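Local atomic coordinates of member of s1p family of ribosomal proteins (Pyrococcus furiosus, PDB entry 5YH1), a protein that probably acts as a RecJ-like exonuclease on nucleic acids and binds manganese, the chain here being the DHH-family part of a longer protein. Residues G348-H353 / I364-Y369; A374-S379 / Y385-N390. All coordinates share one frame; numbering follows the deposited sequence.

Interactions 1 and 2 lie in series along the chain and dress opposite faces of one mixed sheet, in the part of the chain that follows the manganese-binding portion. Interaction 1 lays helix 343-358 on strand 364-369; interaction 2 lays the loop and helix start at 385-390 on the next strand, 373-378. Their centres are 11 Å apart. The two antiparallel strands join them through probable backbone hydrogen bonds, T366 N to R377 O at 2.8 Å and A368 O to V375 N at 2.7 Å. Both contacts are away from the manganese site of D67, D137, H163 and D229, and no other protein chain of the assembly touches them.

Interaction 1: residues G348-H353 / I364-Y369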
loop_
_atom_site.group_PDB
_atom_site.type_symbol
_atom_site.label_atom_id
_atom_site.label_comp_id
_atom_site.label_asym_id
_atom_site.label_seq_id
_atom_site.Cartn_x
_atom_site.Cartn_y
_atom_site.Cartn_z
ATOM N N GLY A 348 -10.803 16.088 17.791
ATOM C CA GLY A 348 -10.015 16.887 18.723
ATOM C C GLY A 348 -10.113 18.380 18.451
ATOM O O GLY A 348 -10.188 19.187 19.380
ATOM N N ILE A 349 -10.112 18.741 17.172
ATOM C CA ILE A 349 -10.193 20.143 16.756
ATOM C C ILE A 349 -11.565 20.711 17.108
ATOM O O ILE A 349 -11.667 21.845 17.565
ATOM C CB ILE A 349 -9.932 20.284 15.240
ATOM C CG1 ILE A 349 -8.457 20.037 14.930
ATOM C CG2 ILE A 349 -10.351 21.652 14.719
ATOM C CD1 ILE A 349 -8.216 19.686 13.474
ATOM N N ILE A 350 -12.615 19.925 16.880
ATOM C CA ILE A 350 -13.971 20.335 17.242
ATOM C C ILE A 350 -14.092 20.433 18.763
ATOM O O ILE A 350 -14.617 21.422 19.301
ATOM C CB ILE A 350 -15.017 19.367 16.665
ATOM C CG1 ILE A 350 -15.057 19.495 15.130
ATOM C CG2 ILE A 350 -16.403 19.640 17.244
ATOM C CD1 ILE A 350 -15.670 18.298 14.422
ATOM N N HIS A 351 -13.586 19.414 19.452
ATOM C CA HIS A 351 -13.647 19.378 20.906
ATOM C C HIS A 351 -12.926 20.585 21.522
ATOM O O HIS A 351 -13.476 21.244 22.408
ATOM C CB HIS A 351 -13.053 18.072 21.427
ATOM C CG HIS A 351 -13.307 17.828 22.876
ATOM N ND1 HIS A 351 -14.577 17.718 23.399
ATOM C CD2 HIS A 351 -12.455 17.639 23.910
ATOM C CE1 HIS A 351 -14.498 17.474 24.694
ATOM N NE2 HIS A 351 -13.220 17.422 25.029
ATOM N N ASP A 352 -11.716 20.869 21.040
ATOM C CA ASP A 352 -10.944 22.033 21.497
ATOM C C ASP A 352 -11.706 23.327 21.316
ATOM O O ASP A 352 -11.645 24.206 22.171
ATOM C CB ASP A 352 -9.614 22.155 20.753
ATOM C CG ASP A 352 -8.624 21.095 21.151
ATOM O OD1 ASP A 352 -8.828 20.425 22.186
ATOM O OD2 ASP A 352 -7.639 20.909 20.408
ATOM N N HIS A 353 -12.419 23.446 20.203
ATOM C CA HIS A 353 -13.194 24.651 19.933
ATOM C C HIS A 353 -14.262 24.842 20.999
ATOM O O HIS A 353 -14.466 25.955 21.483
ATOM C CB HIS A 353 -13.826 24.588 18.549
ATOM C CG HIS A 353 -14.817 25.672 18.289
ATOM N ND1 HIS A 353 -14.457 26.905 17.789
ATOM C CD2 HIS A 353 -16.160 25.709 18.455
ATOM C CE1 HIS A 353 -15.536 27.655 17.657
ATOM N NE2 HIS A 353 -16.580 26.957 18.064
ATOM N N ILE A 364 -17.998 18.711 28.997
ATOM C CA ILE A 364 -18.177 18.631 27.539
ATOM C C ILE A 364 -17.839 17.241 27.030
ATOM O O ILE A 364 -16.757 16.721 27.303
ATOM C CB ILE A 364 -17.291 19.638 26.773
ATOM C CG1 ILE A 364 -17.543 21.069 27.264
ATOM C CG2 ILE A 364 -17.575 19.552 25.277
ATOM C CD1 ILE A 364 -16.552 22.083 26.727
ATOM N N LEU A 365 -18.772 16.667 26.280
ATOM C CA LEU A 365 -18.599 15.359 25.656
ATOM C C LEU A 365 -18.829 15.472 24.164
ATOM O O LEU A 365 -19.925 15.810 23.726
ATOM C CB LEU A 365 -19.577 14.349 26.252
ATOM C CG LEU A 365 -19.332 12.884 25.874
ATOM C CD1 LEU A 365 -18.011 12.367 26.419
ATOM C CD2 LEU A 365 -20.470 12.035 26.416
ATOM N N THR A 366 -17.787 15.186 23.391
ATOM C CA THR A 366 -17.844 15.276 21.941
ATOM C C THR A 366 -17.797 13.882 21.340
ATOM O O THR A 366 -16.867 13.119 21.585
ATOM C CB THR A 366 -16.699 16.140 21.388
ATOM O OG1 THR A 366 -16.852 17.492 21.852
ATOM C CG2 THR A 366 -16.702 16.145 19.856
ATOM N N LEU A 367 -18.823 13.555 20.568
ATOM C CA LEU A 367 -18.931 12.250 19.919
ATOM C C LEU A 367 -18.899 12.437 18.405
ATOM O O LEU A 367 -19.826 12.994 17.828
ATOM C CB LEU A 367 -20.241 11.599 20.331
ATOM C CG LEU A 367 -20.609 10.301 19.615
ATOM C CD1 LEU A 367 -19.785 9.155 20.164
ATOM C CD2 LEU A 367 -22.094 10.033 19.795
ATOM N N ALA A 368 -17.830 11.973 17.769
ATOM C CA ALA A 368 -17.695 12.052 16.313
ATOM C C ALA A 368 -17.812 10.662 15.723
ATOM O O ALA A 368 -17.001 9.802 16.039
ATOM C CB ALA A 368 -16.354 12.656 15.944
ATOM N N TYR A 369 -18.797 10.437 14.857
ATOM C CA TYR A 369 -19.075 9.081 14.375
ATOM C C TYR A 369 -19.048 8.930 12.853
ATOM O O TYR A 369 -19.358 9.858 12.102
ATOM C CB TYR A 369 -20.412 8.584 14.923
ATOM C CG TYR A 369 -21.615 9.402 14.525
ATOM C CD1 TYR A 369 -22.320 9.123 13.352
ATOM C CD2 TYR A 369 -22.063 10.448 15.327
ATOM C CE1 TYR A 369 -23.431 9.875 12.993
ATOM C CE2 TYR A 369 -23.170 11.204 14.977
ATOM C CZ TYR A 369 -23.847 10.916 13.813
ATOM O OH TYR A 369 -24.943 11.667 13.474
#
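H351 reaches from helix 343-358 to T366 on strand 364-369, the second strand of a beta-alpha-beta unit that starts with strand 325-330. The short helix and strand segments run nearly antiparallel, at 155°, with their axes 8.9 Å apart. The tight part is polar and sits at the edge of the imidazole. CG of H351 lies anti to the backbone N (chi1 -169°), which carries the ring across to the strand. There ND1 and T366 OG1 form a hydrogen bond of 2.8 Å, nearly straight at 164° and in the ring plane; either atom could be the donor. T366 OG1 has a second partner in N327 ND2 on the neighbouring strand, so the hydroxyl is held from both helix and sheet. I364 adds an apolar touch from above the ring plane, its CG2 3.8 Å from H351 CE1. The loose part lies one residue earlier on the helix, where I350 and T366 meet methyl to methyl, CG2 to CG2, at 4.4 Å. D352, partly exposed, points away from the strand and forms a salt bridge with R230. Beyond the hydrogen-bonded nitrogen, H351 CE1 stands 3.5 Å from the backbone O of I364.

Interaction 2: residues A374-S379 / Y385-N390; sequences AVVRAS and YNFDLN
V376, F387 and L389 bury most of the surface in this contact, where a strand-loop-helix connection folds back over one face of the mixed sheet, bringing the loop before helix 389-399 onto strand 373-378. This C-terminal part of the chain is consistent with a DHHA1-type domain. V376, with the largest share, points toward the loop and divides its two methyls between two partners. CG1 lies anti to the backbone N (chi1 -180°) and meets the far end of the F387 ring, 4.0 Å from CZ. CG2 goes to L389 instead, 4.1 Å from CD1, so the valine touches both the aromatic ring and the leucine that opens the helix. F387 reaches back over the strand with its CG likewise anti to the backbone N (chi1 174°). Its ring crosses the V376 side chain at a slant and also reaches A378. V376 and A378 are two residues apart on the strand and both point toward the loop, so the ring bridges successive positions on this face. The contact between the segments is apolar and buried. L365 of the adjoining strand touches both V376 and F387, and F430 of helix 423-435 packs on V376 and L389, extending the hydrophobic layer between sheet and helices. D388, between F387 and L389, is the N-cap of helix 389-399; its OD1 accepts a hydrogen bond from K391 N. A378 CB sits 3.8 Å from F387 CD2 and equally far from F387 CE2.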
loop_
_atom_site.group_PDB
_atom_site.type_symbol
_atom_site.label_atom_id
_atom_site.label_comp_id
_atom_site.label_asym_id
_atom_site.label_seq_id
_atom_site.Cartn_x
_atom_site.Cartn_y
_atom_site.Cartn_z
ATOM N N ALA A 374 -16.959 5.410 16.368
ATOM C CA ALA A 374 -17.175 6.713 16.981
ATOM C C ALA A 374 -15.943 7.055 17.782
ATOM O O ALA A 374 -15.357 6.177 18.406
ATOM C CB ALA A 374 -18.410 6.699 17.868
ATOM N N VAL A 375 -15.529 8.317 17.721
ATOM C CA VAL A 375 -14.466 8.830 18.571
ATOM C C VAL A 375 -15.110 9.684 19.652
ATOM O O VAL A 375 -16.001 10.469 19.368
ATOM C CB VAL A 375 -13.446 9.657 17.772
ATOM C CG1 VAL A 375 -12.373 10.222 18.694
ATOM C CG2 VAL A 375 -12.803 8.785 16.701
ATOM N N VAL A 376 -14.671 9.490 20.892
ATOM C CA VAL A 376 -15.269 10.125 22.057
ATOM C C VAL A 376 -14.217 10.952 22.778
ATOM O O VAL A 376 -13.121 10.469 23.040
ATOM C CB VAL A 376 -15.829 9.087 23.045
ATOM C CG1 VAL A 376 -16.456 9.780 24.256
ATOM C CG2 VAL A 376 -16.852 8.191 22.358
ATOM N N ARG A 377 -14.551 12.200 23.082
ATOM C CA ARG A 377 -13.675 13.067 23.870
ATOM C C ARG A 377 -14.458 13.742 24.977
ATOM O O ARG A 377 -15.524 14.297 24.741
ATOM C CB ARG A 377 -12.999 14.091 22.973
ATOM C CG ARG A 377 -11.870 13.471 22.181
ATOM C CD ARG A 377 -11.440 14.327 21.019
ATOM N NE ARG A 377 -9.991 14.267 20.852
ATOM C CZ ARG A 377 -9.335 13.470 20.014
ATOM N NH1 ARG A 377 -9.974 12.619 19.228
ATOM N NH2 ARG A 377 -8.011 13.531 19.955
ATOM N N ALA A 378 -13.924 13.650 26.190
ATOM C CA ALA A 378 -14.538 14.187 27.396
ATOM C C ALA A 378 -13.605 15.219 28.014
ATOM O O ALA A 378 -12.438 14.937 28.240
ATOM C CB ALA A 378 -14.788 13.065 28.385
ATOM N N SER A 379 -14.108 16.422 28.268
ATOM C CA SER A 379 -13.331 17.427 29.005
ATOM C C SER A 379 -13.132 17.013 30.466
ATOM O O SER A 379 -13.839 16.139 30.984
ATOM C CB SER A 379 -14.047 18.771 28.971
ATOM O OG SER A 379 -15.267 18.677 29.678
ATOM N N TYR A 385 -18.944 13.985 36.793
ATOM C CA TYR A 385 -20.078 13.106 36.571
ATOM C C TYR A 385 -19.666 11.632 36.553
ATOM O O TYR A 385 -20.474 10.771 36.215
ATOM C CB TYR A 385 -20.746 13.470 35.249
ATOM C CG TYR A 385 -21.400 14.823 35.243
ATOM C CD1 TYR A 385 -20.657 15.982 34.996
ATOM C CD2 TYR A 385 -22.759 14.954 35.477
ATOM C CE1 TYR A 385 -21.260 17.230 34.980
ATOM C CE2 TYR A 385 -23.368 16.197 35.456
ATOM C CZ TYR A 385 -22.611 17.330 35.209
ATOM O OH TYR A 385 -23.205 18.561 35.203
ATOM N N ASN A 386 -18.414 11.354 36.917
ATOM C CA ASN A 386 -17.855 9.998 36.866
ATOM C C ASN A 386 -18.010 9.323 35.498
ATOM O O ASN A 386 -18.362 8.148 35.395
ATOM C CB ASN A 386 -18.435 9.129 37.992
ATOM C CG ASN A 386 -17.874 9.507 39.347
ATOM O OD1 ASN A 386 -16.758 9.114 39.694
ATOM N ND2 ASN A 386 -18.627 10.299 40.108
ATOM N N PHE A 387 -17.748 10.088 34.446
ATOM C CA PHE A 387 -17.772 9.549 33.104
ATOM C C PHE A 387 -16.623 8.557 32.951
ATOM O O PHE A 387 -15.483 8.876 33.247
ATOM C CB PHE A 387 -17.636 10.664 32.070
ATOM C CG PHE A 387 -17.505 10.158 30.669
ATOM C CD1 PHE A 387 -18.629 9.804 29.946
ATOM C CD2 PHE A 387 -16.256 9.989 30.092
ATOM C CE1 PHE A 387 -18.515 9.313 28.649
ATOM C CE2 PHE A 387 -16.137 9.499 28.800
ATOM C CZ PHE A 387 -17.267 9.159 28.083
ATOM N N ASP A 388 -16.932 7.348 32.504
ATOM C CA ASP A 388 -15.898 6.353 32.223
ATOM C C ASP A 388 -16.289 5.626 30.949
ATOM O O ASP A 388 -17.267 4.874 30.930
ATOM C CB ASP A 388 -15.755 5.367 33.390
ATOM C CG ASP A 388 -14.612 4.360 33.191
ATOM O OD1 ASP A 388 -14.288 3.985 32.045
ATOM O OD2 ASP A 388 -14.034 3.926 34.199
ATOM N N LEU A 389 -15.524 5.874 29.888
ATOM C CA LEU A 389 -15.818 5.322 28.581
ATOM C C LEU A 389 -15.740 3.792 28.574
ATOM O O LEU A 389 -16.575 3.141 27.956
ATOM C CB LEU A 389 -14.870 5.913 27.535
ATOM C CG LEU A 389 -15.018 5.406 26.095
ATOM C CD1 LEU A 389 -16.404 5.726 25.553
ATOM C CD2 LEU A 389 -13.921 6.002 25.219
ATOM N N ASN A 390 -14.737 3.229 29.250
ATOM C CA ASN A 390 -14.581 1.764 29.322
ATOM C C ASN A 390 -15.785 1.093 29.969
ATOM O O ASN A 390 -16.253 0.069 29.481
ATOM C CB ASN A 390 -13.290 1.373 30.042
ATOM C CG ASN A 390 -12.051 1.839 29.299
ATOM O OD1 ASN A 390 -11.937 1.664 28.091
ATOM N ND2 ASN A 390 -11.123 2.455 30.016
#